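Local atomic coordinates of Ras GTPase-activating-like protein IQGAP2 (Homo sapiens, PDB entry 5CJP), a protein that binds the GTP-loaded Rho-family GTPase Cdc42 through its GAP-related domain, an interaction that induces dimerization of the scaffold protein. Residues E[109-114]-E[237-242]. Numbering follows the deposited sequence.
Sequences TLRQLL and YMNPAI
Segment 109-114, loop at T109 and L110, runs alongside helix 222-243 at 237-242, L110 CA 7.1 Å from M238 CA and L114 CA 7.1 Å from I242 CA. In 109-114 one turn is closed by L114 N to L110 O (2.7 Å); 237-242 is helical but kinked at P240, and I242 N reaches M238 O at 3.2 Å. Apolar packing makes the contact, burying 318 Å², both sides summed. L110 and L114, both mt rotamers, point at the partner helix and both reach A241 CB, L110 CD1 at 3.9 Å and L114 CD1 at 3.8 Å. L110 CD2 also meets M238 CB (3.8 Å), and L114 CD1 meets I242 CG1 (3.7 Å). This is core packing of the all-helical Ras-GAP fold, where I191 of helix 167-193 touches both L114 and M238. The aromatic contact is a CH-pi one: Y237, chi1 t, swings its ring over L110, whose CD1 sits 4.2 Å from the centroid, 21° off the normal; Y237 OH reaches T109 CG2 (3.5 Å). Some polar groups have partners outside the two segments: Y237 O also accepts a hydrogen bond from R102, R111 salt-bridges D249, and N239 and Q112 hydrogen-bond to two different Cdc42 chains.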
ATOM      1  N   THR E 109      -1.415  14.488 -19.936  1.00102.28           N
ATOM      2  CA  THR E 109      -2.003  15.602 -20.670  1.00 83.32           C
ATOM      3  C   THR E 109      -0.935  16.665 -20.892  1.00 75.61           C
ATOM      4  O   THR E 109      -0.661  17.058 -22.030  1.00 71.31           O
ATOM      5  CB  THR E 109      -3.208  16.224 -19.919  1.00 78.40           C
ATOM      6  OG1 THR E 109      -3.693  17.356 -20.660  1.00 69.92           O
ATOM      7  CG2 THR E 109      -2.812  16.646 -18.499  1.00 74.79           C
ATOM      8  N   LEU E 110      -0.324  17.132 -19.807  1.00 67.10           N
ATOM      9  CA  LEU E 110       0.728  18.121 -19.933  1.00 62.85           C
ATOM     10  C   LEU E 110       2.013  17.421 -20.354  1.00 63.17           C
ATOM     11  O   LEU E 110       2.769  17.940 -21.174  1.00 58.40           O
ATOM     12  CB  LEU E 110       0.936  18.876 -18.613  1.00 59.11           C
ATOM     13  CG  LEU E 110      -0.110  19.956 -18.321  1.00 50.93           C
ATOM     14  CD1 LEU E 110       0.242  20.683 -17.049  1.00 49.35           C
ATOM     15  CD2 LEU E 110      -0.167  20.922 -19.470  1.00 46.88           C
ATOM     16  N   ARG E 111       2.253  16.236 -19.799  1.00 67.50           N
ATOM     17  CA  ARG E 111       3.455  15.499 -20.159  1.00 73.39           C
ATOM     18  C   ARG E 111       3.260  14.958 -21.571  1.00 77.28           C
ATOM     19  O   ARG E 111       4.212  14.808 -22.331  1.00 80.89           O
ATOM     20  CB  ARG E 111       3.741  14.374 -19.150  1.00 71.65           C
ATOM     21  CG  ARG E 111       3.289  12.995 -19.540  1.00 68.43           C
ATOM     22  CD  ARG E 111       3.715  11.966 -18.485  1.00 66.91           C
ATOM     23  NE  ARG E 111       5.146  12.029 -18.182  1.00 67.65           N
ATOM     24  CZ  ARG E 111       5.831  11.069 -17.556  1.00 67.62           C
ATOM     25  NH1 ARG E 111       5.223   9.962 -17.165  1.00 68.18           N
ATOM     26  NH2 ARG E 111       7.127  11.211 -17.309  1.00 67.92           N
ATOM     27  N   GLN E 112       2.014  14.698 -21.932  1.00 79.70           N
ATOM     28  CA  GLN E 112       1.719  14.213 -23.271  1.00 79.93           C
ATOM     29  C   GLN E 112       1.448  15.436 -24.132  1.00 77.04           C
ATOM     30  O   GLN E 112       0.512  15.451 -24.925  1.00 80.48           O
ATOM     31  CB  GLN E 112       0.472  13.322 -23.253  1.00 83.71           C
ATOM     32  CG  GLN E 112       0.097  12.737 -24.605  1.00 80.80           C
ATOM     33  CD  GLN E 112      -1.406  12.563 -24.782  1.00 78.92           C
ATOM     34  OE1 GLN E 112      -2.001  13.119 -25.706  1.00 77.18           O
ATOM     35  NE2 GLN E 112      -2.020  11.781 -23.904  1.00 77.40           N
ATOM     36  N   LEU E 113       2.267  16.469 -23.976  1.00 69.69           N
ATOM     37  CA  LEU E 113       2.064  17.700 -24.735  1.00 60.18           C
ATOM     38  C   LEU E 113       3.273  18.631 -24.628  1.00 55.94           C
ATOM     39  O   LEU E 113       3.541  19.423 -25.536  1.00 53.84           O
ATOM     40  CB  LEU E 113       0.797  18.401 -24.212  1.00 56.73           C
ATOM     41  CG  LEU E 113       0.307  19.722 -24.817  1.00 52.51           C
ATOM     42  CD1 LEU E 113      -1.124  19.972 -24.397  1.00 51.49           C
ATOM     43  CD2 LEU E 113       1.175  20.861 -24.351  1.00 52.81           C
ATOM     44  N   LEU E 114       4.004  18.526 -23.519  1.00 51.90           N
ATOM     45  CA  LEU E 114       5.171  19.359 -23.298  1.00 48.89           C
ATOM     46  C   LEU E 114       6.450  18.554 -23.240  1.00 47.74           C
ATOM     47  O   LEU E 114       7.522  19.074 -23.542  1.00 46.16           O
ATOM     48  CB  LEU E 114       5.036  20.129 -21.989  1.00 49.72           C
ATOM     49  CG  LEU E 114       3.977  21.216 -21.839  1.00 50.86           C
ATOM     50  CD1 LEU E 114       3.986  21.695 -20.381  1.00 51.25           C
ATOM     51  CD2 LEU E 114       4.253  22.362 -22.805  1.00 48.92           C
ATOM     52  N   TYR E 237      -1.841  26.993 -15.062  1.00 51.22           N
ATOM     53  CA  TYR E 237      -1.891  25.590 -15.452  1.00 48.24           C
ATOM     54  C   TYR E 237      -0.650  24.948 -16.061  1.00 47.51           C
ATOM     55  O   TYR E 237      -0.127  23.978 -15.521  1.00 47.03           O
ATOM     56  CB  TYR E 237      -3.083  25.366 -16.387  1.00 48.01           C
ATOM     57  CG  TYR E 237      -3.253  23.936 -16.858  1.00 48.73           C
ATOM     58  CD1 TYR E 237      -3.330  22.875 -15.939  1.00 47.65           C
ATOM     59  CD2 TYR E 237      -3.373  23.642 -18.225  1.00 48.35           C
ATOM     60  CE1 TYR E 237      -3.525  21.564 -16.368  1.00 46.19           C
ATOM     61  CE2 TYR E 237      -3.571  22.327 -18.669  1.00 46.80           C
ATOM     62  CZ  TYR E 237      -3.646  21.293 -17.737  1.00 48.41           C
ATOM     63  OH  TYR E 237      -3.839  19.987 -18.168  1.00 49.12           O
ATOM     64  N   MET E 238      -0.167  25.472 -17.180  1.00 48.59           N
ATOM     65  CA  MET E 238       0.985  24.847 -17.824  1.00 48.38           C
ATOM     66  C   MET E 238       2.359  25.486 -17.699  1.00 46.41           C
ATOM     67  O   MET E 238       3.359  24.785 -17.783  1.00 43.12           O
ATOM     68  CB  MET E 238       0.681  24.624 -19.295  1.00 52.16           C
ATOM     69  CG  MET E 238       0.485  25.879 -20.094  1.00 53.99           C
ATOM     70  SD  MET E 238      -0.086  25.362 -21.706  1.00 59.88           S
ATOM     71  CE  MET E 238      -1.808  26.031 -21.703  1.00 58.02           C
ATOM     72  N   ASN E 239       2.428  26.798 -17.497  1.00 45.18           N
ATOM     73  CA  ASN E 239       3.727  27.448 -17.385  1.00 44.68           C
ATOM     74  C   ASN E 239       4.583  26.793 -16.286  1.00 45.15           C
ATOM     75  O   ASN E 239       5.808  26.673 -16.414  1.00 44.11           O
ATOM     76  CB  ASN E 239       3.545  28.947 -17.134  1.00 44.71           C
ATOM     77  CG  ASN E 239       4.758  29.754 -17.546  1.00 42.41           C
ATOM     78  OD1 ASN E 239       5.358  29.506 -18.594  1.00 42.28           O
ATOM     79  ND2 ASN E 239       5.119  30.735 -16.734  1.00 41.79           N
ATOM     80  N   PRO E 240       3.952  26.380 -15.176  1.00 44.21           N
ATOM     81  CA  PRO E 240       4.767  25.746 -14.139  1.00 42.05           C
ATOM     82  C   PRO E 240       5.358  24.415 -14.609  1.00 41.12           C
ATOM     83  O   PRO E 240       6.445  24.027 -14.189  1.00 40.01           O
ATOM     84  CB  PRO E 240       3.775  25.574 -12.993  1.00 42.65           C
ATOM     85  CG  PRO E 240       2.928  26.808 -13.121  1.00 41.75           C
ATOM     86  CD  PRO E 240       2.678  26.874 -14.614  1.00 42.05           C
ATOM     87  N   ALA E 241       4.653  23.713 -15.487  1.00 38.54           N
ATOM     88  CA  ALA E 241       5.150  22.433 -15.965  1.00 38.63           C
ATOM     89  C   ALA E 241       6.315  22.612 -16.937  1.00 40.35           C
ATOM     90  O   ALA E 241       7.163  21.718 -17.102  1.00 40.84           O
ATOM     91  CB  ALA E 241       4.038  21.662 -16.616  1.00 35.68           C
ATOM     92  N   ILE E 242       6.360  23.766 -17.587  1.00 39.57           N
ATOM     93  CA  ILE E 242       7.446  24.051 -18.497  1.00 41.69           C
ATOM     94  C   ILE E 242       8.695  24.365 -17.649  1.00 45.19           C
ATOM     95  O   ILE E 242       9.780  23.851 -17.903  1.00 44.16           O
ATOM     96  CB  ILE E 242       7.096  25.252 -19.390  1.00 41.18           C
ATOM     97  CG1 ILE E 242       5.974  24.862 -20.357  1.00 39.67           C
ATOM     98  CG2 ILE E 242       8.329  25.736 -20.139  1.00 39.08           C
ATOM     99  CD1 ILE E 242       5.356  26.044 -21.022  1.00 72.65           C
TER